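Local coordinates for protein cellulase (Bacillus sp. BG-CS10, PDB 5E09) that hydrolyses internal beta-1,4-glucosidic bonds of cellulose as a halophilic family 5 glycoside hydrolase, probably assisted by its appended carbohydrate-binding modules, at residues 226-231 against 246-251; 239-244 against 290-295. One frame throughout, in Å; residues are numbered along the deposited sequence.

Contact 1. Residues 226-231 against 246-251; sequences YGFWPF and QQDIID
Phe228 lays its CB and the CD1 corner of its ring against the side chain of Asp248, and this single pair accounts for most of the 112 Å² buried here. The two CB atoms, Phe228 CB and Asp248 CB, are 3.9 Å apart, and Phe228 CD1 comes within 4.0 Å of Asp248 CG. The side chains cross at about a right angle with ring and carboxylate planes 45° apart, so the carboxylate meets the ring obliquely. Asp248 holds CG anti to its own backbone N (chi1 -170°), which places the carboxylate beside Phe228. Asp248 OD2 ends 3.8 Å from Phe228 N, a separation that gives no hydrogen bond; its bonded partner is the hydroxyl of Tyr225. Tyr225 closes strand 219-225, the sixth strand of the (beta/alpha)8 barrel of family 5, and helix 243-261 is the barrel helix that follows, so the carboxylate, packed beside the loop residue Phe228, links the end of that strand to the helix. An alanine in place of Asp248 would probably leave the Tyr225 hydroxyl without this acceptor and open a gap beside Phe228 CD1, where CG and OD1 now lie. The ring of Phe228 is also covered from within its own segment, where Pro230 CD stands 3.5 Å above the plane, over its centre. Phe228 is the N-cap residue of the short helix 229-232, and its O takes a weak bond from Phe231 N at 3.2 Å. Just before it, Gly227 has a positive phi (90°) at which a CB would press on the O of Tyr226.

Contact 2. Residues 239-244 against 290-295; sequences TRFEEE and LKFFEF
Lys291 is the first residue of 290-295 to meet Phe241, and it does so with the root of its side chain: Lys291 CB lies 3.9 Å from Phe241 CD2, while its carbonyl carbon sits over one face of the Phe241 ring, displaced toward the rim. Its ammonium group is used elsewhere, in a salt bridge with Glu288. That glutamate also accepts a hydrogen bond from Phe241 N, and so ties both sides of the contact one turn back along the helix. Next comes Phe292, whose CA lies over the middle of that same face, 3.7 Å from the Phe241 ring centroid and 13° off the normal, the geometry of a CH-pi contact made by the helix backbone itself. The Phe292 side chain adds CD1, 3.5 Å from Phe241 CE1; the two rings stand perpendicular with centroids 5.8 Å apart, an oblique pairing. One turn on, Phe295 receives the far end of the ring. Phe241 CZ is 3.4 Å from Phe295 CB, and the edge of Phe241 is directed toward the Phe295 face in an offset edge-to-face pair, centroids 5.4 Å apart and planes at 64°. With CG anti to the backbone N (chi1 179°), Phe241 carries its ring from the centre of an inverse gamma turn onto the helix. The resulting aromatic cluster is buried, and Phe241 supplies 132 of the 226 Å² buried between the segments. The loop leading into helix 243-261 thus packs on helix 286-302, the next outer helix of the (beta/alpha)8 barrel. Gln246 and Ile249 of helix 243-261 adjoin the cluster, Phe293 touches helix 326-337, and Lys291 meets Trp425 of strand 425-432, in a sheet outside the barrel consistent with the carbohydrate-binding X2 domain.

How the contacts relate
Leaving barrel strand 219-225, the chain enters 226-231, passes through 239-244 and starts helix 243-261, where 246-251 turns back to close contact 1 over a gap of 14 residues. It then runs through strand 267-272 into helix 286-302, whose residues 290-295 close contact 2 over a gap of 45. The four segments alternate, so the loops cross. The centres of contacts 1 and 2 are about 9 Å apart and the contacts touch directly: Gln246 CG lies 3.4 Å from Phe241 CZ, and Ile249 CD1 3.6 Å from Phe295 CD2. Helix 243-261 serves both, tying the loop after the sixth strand to itself and to the next outer helix, 286-302.

Contact 1. Residues 226-231 against 246-251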
ATOM      1  N   TYR A 226       0.644   6.610   0.509  1.00 44.29           N
ATOM      2  CA  TYR A 226       1.049   5.311   1.035  1.00 37.94           C
ATOM      3  C   TYR A 226       1.049   5.285   2.551  1.00 32.73           C
ATOM      4  O   TYR A 226       1.646   4.405   3.165  1.00 42.87           O
ATOM      5  CB  TYR A 226       2.428   4.932   0.500  1.00 37.37           C
ATOM      6  CG  TYR A 226       2.369   4.409  -0.912  1.00 52.11           C
ATOM      7  CD1 TYR A 226       2.113   3.064  -1.159  1.00 50.91           C
ATOM      8  CD2 TYR A 226       2.544   5.259  -1.999  1.00 37.85           C
ATOM      9  CE1 TYR A 226       2.042   2.574  -2.452  1.00 54.61           C
ATOM     10  CE2 TYR A 226       2.471   4.779  -3.297  1.00 46.72           C
ATOM     11  CZ  TYR A 226       2.221   3.435  -3.516  1.00 45.12           C
ATOM     12  OH  TYR A 226       2.156   2.943  -4.802  1.00 55.48           O
ATOM     13  N   GLY A 227       0.378   6.264   3.145  1.00 42.00           N
ATOM     14  CA  GLY A 227       0.166   6.291   4.575  1.00 33.58           C
ATOM     15  C   GLY A 227       1.251   7.023   5.331  1.00 51.82           C
ATOM     16  O   GLY A 227       2.403   7.084   4.893  1.00 42.98           O
ATOM     17  N   PHE A 228       0.857   7.588   6.469  1.00 50.53           N
ATOM     18  CA  PHE A 228       1.779   8.177   7.422  1.00 40.89           C
ATOM     19  C   PHE A 228       2.977   7.250   7.620  1.00 45.61           C
ATOM     20  O   PHE A 228       2.834   6.124   8.099  1.00 49.51           O
ATOM     21  CB  PHE A 228       1.055   8.444   8.741  1.00 36.66           C
ATOM     22  CG  PHE A 228       1.898   9.129   9.768  1.00 40.72           C
ATOM     23  CD1 PHE A 228       2.498  10.346   9.490  1.00 47.17           C
ATOM     24  CD2 PHE A 228       2.075   8.566  11.024  1.00 50.66           C
ATOM     25  CE1 PHE A 228       3.275  10.990  10.442  1.00 40.89           C
ATOM     26  CE2 PHE A 228       2.852   9.202  11.984  1.00 49.14           C
ATOM     27  CZ  PHE A 228       3.453  10.416  11.691  1.00 47.60           C
ATOM     28  N   TRP A 229       4.151   7.743   7.234  1.00 39.14           N
ATOM     29  CA  TRP A 229       5.345   6.913   7.061  1.00 38.45           C
ATOM     30  C   TRP A 229       5.682   5.916   8.188  1.00 34.55           C
ATOM     31  O   TRP A 229       5.885   4.735   7.910  1.00 38.55           O
ATOM     32  CB  TRP A 229       6.559   7.819   6.807  1.00 41.32           C
ATOM     33  CG  TRP A 229       7.818   7.035   6.657  1.00 48.77           C
ATOM     34  CD1 TRP A 229       8.189   6.278   5.581  1.00 35.64           C
ATOM     35  CD2 TRP A 229       8.862   6.900   7.622  1.00 35.52           C
ATOM     36  NE1 TRP A 229       9.403   5.682   5.818  1.00 48.97           N
ATOM     37  CE2 TRP A 229       9.841   6.049   7.070  1.00 45.74           C
ATOM     38  CE3 TRP A 229       9.070   7.416   8.907  1.00 42.32           C
ATOM     39  CZ2 TRP A 229      11.010   5.706   7.745  1.00 43.00           C
ATOM     40  CZ3 TRP A 229      10.231   7.074   9.581  1.00 50.36           C
ATOM     41  CH2 TRP A 229      11.186   6.227   8.998  1.00 38.85           C
ATOM     42  N   PRO A 230       5.754   6.369   9.454  1.00 42.21           N
ATOM     43  CA  PRO A 230       6.204   5.409  10.473  1.00 28.97           C
ATOM     44  C   PRO A 230       5.272   4.203  10.646  1.00 39.08           C
ATOM     45  O   PRO A 230       5.730   3.090  10.917  1.00 35.49           O
ATOM     46  CB  PRO A 230       6.234   6.247  11.758  1.00 38.41           C
ATOM     47  CG  PRO A 230       6.185   7.663  11.320  1.00 34.88           C
ATOM     48  CD  PRO A 230       5.431   7.680  10.045  1.00 40.67           C
ATOM     49  N   PHE A 231       3.971   4.426  10.502  1.00 41.89           N
ATOM     50  CA  PHE A 231       3.015   3.330  10.559  1.00 30.05           C
ATOM     51  C   PHE A 231       3.121   2.450   9.318  1.00 39.17           C
ATOM     52  O   PHE A 231       3.053   1.224   9.410  1.00 35.33           O
ATOM     53  CB  PHE A 231       1.584   3.856  10.703  1.00 32.26           C
ATOM     54  CG  PHE A 231       0.532   2.806  10.480  1.00 44.65           C
ATOM     55  CD1 PHE A 231       0.294   1.823  11.433  1.00 44.65           C
ATOM     56  CD2 PHE A 231      -0.212   2.792   9.312  1.00 38.97           C
ATOM     57  CE1 PHE A 231      -0.668   0.852  11.219  1.00 34.63           C
ATOM     58  CE2 PHE A 231      -1.178   1.827   9.097  1.00 31.74           C
ATOM     59  CZ  PHE A 231      -1.403   0.856  10.048  1.00 38.36           C
ATOM     60  N   GLN A 246      -4.398   8.656  11.208  1.00 42.42           N
ATOM     61  CA  GLN A 246      -5.726   9.126  10.829  1.00 44.81           C
ATOM     62  C   GLN A 246      -5.698  10.600  10.442  1.00 40.01           C
ATOM     63  O   GLN A 246      -6.242  11.003   9.405  1.00 39.82           O
ATOM     64  CB  GLN A 246      -6.709   8.893  11.978  1.00 41.38           C
ATOM     65  CG  GLN A 246      -6.740   7.447  12.462  1.00 49.02           C
ATOM     66  CD  GLN A 246      -7.721   7.216  13.594  1.00 56.40           C
ATOM     67  OE1 GLN A 246      -7.386   7.381  14.765  1.00 62.66           O
ATOM     68  NE2 GLN A 246      -8.939   6.821  13.250  1.00 72.83           N
ATOM     69  N   GLN A 247      -5.035  11.395  11.276  1.00 44.66           N
ATOM     70  CA  GLN A 247      -4.963  12.834  11.075  1.00 40.67           C
ATOM     71  C   GLN A 247      -4.196  13.163   9.809  1.00 53.54           C
ATOM     72  O   GLN A 247      -4.532  14.121   9.111  1.00 46.50           O
ATOM     73  CB  GLN A 247      -4.316  13.522  12.274  1.00 39.90           C
ATOM     74  CG  GLN A 247      -4.556  15.023  12.310  1.00 41.05           C
ATOM     75  CD  GLN A 247      -6.035  15.369  12.322  1.00 56.11           C
ATOM     76  OE1 GLN A 247      -6.806  14.814  13.105  1.00 58.28           O
ATOM     77  NE2 GLN A 247      -6.442  16.284  11.446  1.00 51.56           N
ATOM     78  N   ASP A 248      -3.170  12.364   9.514  1.00 47.03           N
ATOM     79  CA  ASP A 248      -2.406  12.544   8.285  1.00 39.09           C
ATOM     80  C   ASP A 248      -3.296  12.322   7.068  1.00 40.31           C
ATOM     81  O   ASP A 248      -3.230  13.076   6.084  1.00 44.21           O
ATOM     82  CB  ASP A 248      -1.211  11.600   8.239  1.00 38.18           C
ATOM     83  CG  ASP A 248      -0.269  11.926   7.103  1.00 49.82           C
ATOM     84  OD1 ASP A 248       0.464  12.933   7.219  1.00 49.83           O
ATOM     85  OD2 ASP A 248      -0.270  11.186   6.092  1.00 46.72           O
ATOM     86  N   ILE A 249      -4.135  11.291   7.132  1.00 41.78           N
ATOM     87  CA  ILE A 249      -5.120  11.093   6.062  1.00 49.86           C
ATOM     88  C   ILE A 249      -6.061  12.306   5.903  1.00 48.66           C
ATOM     89  O   ILE A 249      -6.239  12.859   4.791  1.00 41.29           O
ATOM     90  CB  ILE A 249      -5.954   9.829   6.316  1.00 43.72           C
ATOM     91  CG1 ILE A 249      -5.060   8.588   6.204  1.00 47.55           C
ATOM     92  CG2 ILE A 249      -7.130   9.761   5.351  1.00 42.00           C
ATOM     93  CD1 ILE A 249      -5.705   7.313   6.686  1.00 35.07           C
ATOM     94  N   ILE A 250      -6.646  12.721   7.023  1.00 48.56           N
ATOM     95  CA  ILE A 250      -7.608  13.819   7.022  1.00 45.82           C
ATOM     96  C   ILE A 250      -7.012  15.111   6.464  1.00 48.44           C
ATOM     97  O   ILE A 250      -7.595  15.724   5.573  1.00 46.46           O
ATOM     98  CB  ILE A 250      -8.159  14.071   8.440  1.00 59.25           C
ATOM     99  CG1 ILE A 250      -9.128  12.954   8.827  1.00 50.33           C
ATOM    100  CG2 ILE A 250      -8.861  15.419   8.520  1.00 48.00           C
ATOM    101  CD1 ILE A 250      -9.731  13.127  10.192  1.00 51.62           C
ATOM    102  N   ASP A 251      -5.852  15.512   6.979  1.00 40.76           N
ATOM    103  CA  ASP A 251      -5.182  16.724   6.513  1.00 43.19           C
ATOM    104  C   ASP A 251      -4.829  16.631   5.029  1.00 52.55           C
ATOM    105  O   ASP A 251      -5.162  17.536   4.231  1.00 57.44           O
ATOM    106  CB  ASP A 251      -3.911  16.991   7.332  1.00 49.71           C
ATOM    107  CG  ASP A 251      -4.203  17.260   8.805  1.00 67.26           C
ATOM    108  OD1 ASP A 251      -5.372  17.537   9.149  1.00 67.36           O
ATOM    109  OD2 ASP A 251      -3.257  17.204   9.621  1.00 64.25           O
TER

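Contact 2. Residues 239-244 against 290-295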
ATOM      1  N   THR A 239       2.897   0.761  15.644  1.00 38.19           N
ATOM      2  CA  THR A 239       2.402  -0.568  15.316  1.00 39.78           C
ATOM      3  C   THR A 239       0.893  -0.558  15.081  1.00 33.26           C
ATOM      4  O   THR A 239       0.366  -1.433  14.401  1.00 38.97           O
ATOM      5  CB  THR A 239       2.731  -1.580  16.438  1.00 37.16           C
ATOM      6  OG1 THR A 239       2.318  -1.037  17.693  1.00 38.00           O
ATOM      7  CG2 THR A 239       4.221  -1.855  16.503  1.00 36.78           C
ATOM      8  N   ARG A 240       0.200   0.430  15.645  1.00 32.24           N
ATOM      9  CA  ARG A 240      -1.251   0.509  15.523  1.00 35.19           C
ATOM     10  C   ARG A 240      -1.717   1.704  14.711  1.00 43.11           C
ATOM     11  O   ARG A 240      -1.051   2.737  14.635  1.00 44.42           O
ATOM     12  CB  ARG A 240      -1.928   0.550  16.899  1.00 41.38           C
ATOM     13  CG  ARG A 240      -1.440  -0.493  17.880  1.00 46.17           C
ATOM     14  CD  ARG A 240      -2.167  -0.411  19.216  1.00 48.73           C
ATOM     15  NE  ARG A 240      -2.013  -1.655  19.965  1.00 74.91           N
ATOM     16  CZ  ARG A 240      -2.044  -1.751  21.292  1.00 82.79           C
ATOM     17  NH1 ARG A 240      -2.223  -0.669  22.041  1.00 83.27           N
ATOM     18  NH2 ARG A 240      -1.884  -2.933  21.875  1.00 72.04           N
ATOM     19  N   PHE A 241      -2.880   1.531  14.094  1.00 43.25           N
ATOM     20  CA  PHE A 241      -3.534   2.590  13.347  1.00 55.04           C
ATOM     21  C   PHE A 241      -4.146   3.597  14.308  1.00 44.87           C
ATOM     22  O   PHE A 241      -5.313   3.484  14.661  1.00 50.67           O
ATOM     23  CB  PHE A 241      -4.605   2.001  12.428  1.00 35.85           C
ATOM     24  CG  PHE A 241      -5.357   3.032  11.640  1.00 44.83           C
ATOM     25  CD1 PHE A 241      -4.717   3.771  10.660  1.00 48.54           C
ATOM     26  CD2 PHE A 241      -6.707   3.260  11.870  1.00 45.37           C
ATOM     27  CE1 PHE A 241      -5.400   4.726   9.926  1.00 53.50           C
ATOM     28  CE2 PHE A 241      -7.399   4.211  11.139  1.00 46.66           C
ATOM     29  CZ  PHE A 241      -6.743   4.946  10.164  1.00 48.78           C
ATOM     30  N   GLU A 242      -3.358   4.578  14.739  1.00 45.56           N
ATOM     31  CA  GLU A 242      -3.830   5.512  15.758  1.00 62.56           C
ATOM     32  C   GLU A 242      -3.942   6.949  15.207  1.00 49.31           C
ATOM     33  O   GLU A 242      -3.832   7.164  13.992  1.00 49.33           O
ATOM     34  CB  GLU A 242      -2.909   5.399  17.002  1.00 51.84           C
ATOM     35  CG  GLU A 242      -2.949   4.079  17.793  1.00 85.10           C
ATOM     36  CD  GLU A 242      -1.962   4.034  18.951  1.00 98.12           C
ATOM     37  OE1 GLU A 242      -1.097   4.931  19.063  1.00 96.03           O
ATOM     38  OE2 GLU A 242      -2.032   3.069  19.736  1.00 86.47           O
ATOM     39  N   GLU A 243      -4.149   7.910  16.108  1.00 46.98           N
ATOM     40  CA  GLU A 243      -4.582   9.264  15.784  1.00 57.48           C
ATOM     41  C   GLU A 243      -3.711  10.004  14.778  1.00 45.98           C
ATOM     42  O   GLU A 243      -4.245  10.750  13.963  1.00 49.87           O
ATOM     43  CB  GLU A 243      -4.694  10.107  17.060  1.00 58.95           C
ATOM     44  CG  GLU A 243      -6.113  10.580  17.343  1.00 86.10           C
ATOM     45  CD  GLU A 243      -6.253  11.192  18.719  1.00102.84           C
ATOM     46  OE1 GLU A 243      -5.423  12.058  19.063  1.00 99.34           O
ATOM     47  OE2 GLU A 243      -7.173  10.790  19.467  1.00 95.68           O
ATOM     48  N   GLU A 244      -2.394   9.822  14.822  1.00 47.34           N
ATOM     49  CA  GLU A 244      -1.524  10.544  13.896  1.00 43.17           C
ATOM     50  C   GLU A 244      -1.679  10.064  12.458  1.00 48.13           C
ATOM     51  O   GLU A 244      -1.651  10.870  11.521  1.00 46.44           O
ATOM     52  CB  GLU A 244      -0.068  10.424  14.315  1.00 52.00           C
ATOM     53  CG  GLU A 244       0.211  10.912  15.718  1.00 66.59           C
ATOM     54  CD  GLU A 244       1.689  11.002  15.986  1.00 78.03           C
ATOM     55  OE1 GLU A 244       2.410  11.525  15.105  1.00 70.23           O
ATOM     56  OE2 GLU A 244       2.124  10.552  17.069  1.00 82.84           O
ATOM     57  N   LEU A 290      -6.493  -3.494   8.074  1.00 41.02           N
ATOM     58  CA  LEU A 290      -7.909  -3.350   7.726  1.00 33.86           C
ATOM     59  C   LEU A 290      -8.480  -2.005   8.179  1.00 36.80           C
ATOM     60  O   LEU A 290      -9.144  -1.309   7.404  1.00 39.62           O
ATOM     61  CB  LEU A 290      -8.726  -4.487   8.337  1.00 35.60           C
ATOM     62  CG  LEU A 290      -8.376  -5.908   7.893  1.00 38.75           C
ATOM     63  CD1 LEU A 290      -9.179  -6.929   8.682  1.00 39.74           C
ATOM     64  CD2 LEU A 290      -8.604  -6.078   6.402  1.00 31.17           C
ATOM     65  N   LYS A 291      -8.214  -1.632   9.428  1.00 34.02           N
ATOM     66  CA  LYS A 291      -8.708  -0.353   9.934  1.00 39.78           C
ATOM     67  C   LYS A 291      -8.160   0.834   9.125  1.00 42.91           C
ATOM     68  O   LYS A 291      -8.892   1.800   8.830  1.00 41.30           O
ATOM     69  CB  LYS A 291      -8.370  -0.205  11.420  1.00 43.11           C
ATOM     70  CG  LYS A 291      -9.253  -1.073  12.325  1.00 48.94           C
ATOM     71  CD  LYS A 291      -9.017  -0.794  13.811  1.00 42.33           C
ATOM     72  CE  LYS A 291      -7.707  -1.390  14.285  1.00 38.20           C
ATOM     73  NZ  LYS A 291      -7.551  -1.285  15.766  1.00 43.81           N
ATOM     74  N   PHE A 292      -6.885   0.750   8.743  1.00 45.52           N
ATOM     75  CA  PHE A 292      -6.282   1.793   7.923  1.00 40.06           C
ATOM     76  C   PHE A 292      -7.044   1.953   6.613  1.00 40.63           C
ATOM     77  O   PHE A 292      -7.487   3.055   6.273  1.00 36.84           O
ATOM     78  CB  PHE A 292      -4.807   1.498   7.629  1.00 38.50           C
ATOM     79  CG  PHE A 292      -4.195   2.443   6.626  1.00 37.27           C
ATOM     80  CD1 PHE A 292      -3.670   3.662   7.031  1.00 43.54           C
ATOM     81  CD2 PHE A 292      -4.160   2.121   5.278  1.00 31.22           C
ATOM     82  CE1 PHE A 292      -3.115   4.543   6.108  1.00 34.63           C
ATOM     83  CE2 PHE A 292      -3.613   2.997   4.353  1.00 37.96           C
ATOM     84  CZ  PHE A 292      -3.091   4.211   4.771  1.00 32.79           C
ATOM     85  N   PHE A 293      -7.195   0.859   5.872  1.00 40.13           N
ATOM     86  CA  PHE A 293      -7.843   0.965   4.565  1.00 43.13           C
ATOM     87  C   PHE A 293      -9.318   1.375   4.662  1.00 42.65           C
ATOM     88  O   PHE A 293      -9.810   2.129   3.814  1.00 45.02           O
ATOM     89  CB  PHE A 293      -7.687  -0.345   3.791  1.00 31.77           C
ATOM     90  CG  PHE A 293      -6.321  -0.510   3.180  1.00 38.75           C
ATOM     91  CD1 PHE A 293      -6.021   0.075   1.958  1.00 34.21           C
ATOM     92  CD2 PHE A 293      -5.328  -1.220   3.840  1.00 42.73           C
ATOM     93  CE1 PHE A 293      -4.756  -0.054   1.389  1.00 35.32           C
ATOM     94  CE2 PHE A 293      -4.057  -1.359   3.277  1.00 43.90           C
ATOM     95  CZ  PHE A 293      -3.774  -0.772   2.048  1.00 35.51           C
ATOM     96  N   GLU A 294     -10.011   0.911   5.700  1.00 44.50           N
ATOM     97  CA  GLU A 294     -11.409   1.304   5.913  1.00 48.74           C
ATOM     98  C   GLU A 294     -11.525   2.821   6.118  1.00 40.01           C
ATOM     99  O   GLU A 294     -12.336   3.505   5.467  1.00 39.82           O
ATOM    100  CB  GLU A 294     -11.996   0.552   7.116  1.00 47.62           C
ATOM    101  CG  GLU A 294     -13.518   0.640   7.259  1.00 43.02           C
ATOM    102  CD  GLU A 294     -13.977   1.877   8.005  1.00 49.24           C
ATOM    103  OE1 GLU A 294     -13.211   2.385   8.859  1.00 40.43           O
ATOM    104  OE2 GLU A 294     -15.106   2.345   7.732  1.00 46.47           O
ATOM    105  N   PHE A 295     -10.704   3.338   7.026  1.00 39.46           N
ATOM    106  CA  PHE A 295     -10.664   4.771   7.295  1.00 44.26           C
ATOM    107  C   PHE A 295     -10.340   5.584   6.029  1.00 37.51           C
ATOM    108  O   PHE A 295     -11.081   6.508   5.636  1.00 41.75           O
ATOM    109  CB  PHE A 295      -9.637   5.040   8.392  1.00 35.72           C
ATOM    110  CG  PHE A 295      -9.685   6.426   8.950  1.00 41.98           C
ATOM    111  CD1 PHE A 295     -10.559   6.745   9.975  1.00 44.17           C
ATOM    112  CD2 PHE A 295      -8.836   7.406   8.469  1.00 35.27           C
ATOM    113  CE1 PHE A 295     -10.595   8.029  10.502  1.00 52.94           C
ATOM    114  CE2 PHE A 295      -8.863   8.686   8.990  1.00 45.60           C
ATOM    115  CZ  PHE A 295      -9.742   9.000  10.008  1.00 44.10           C
TER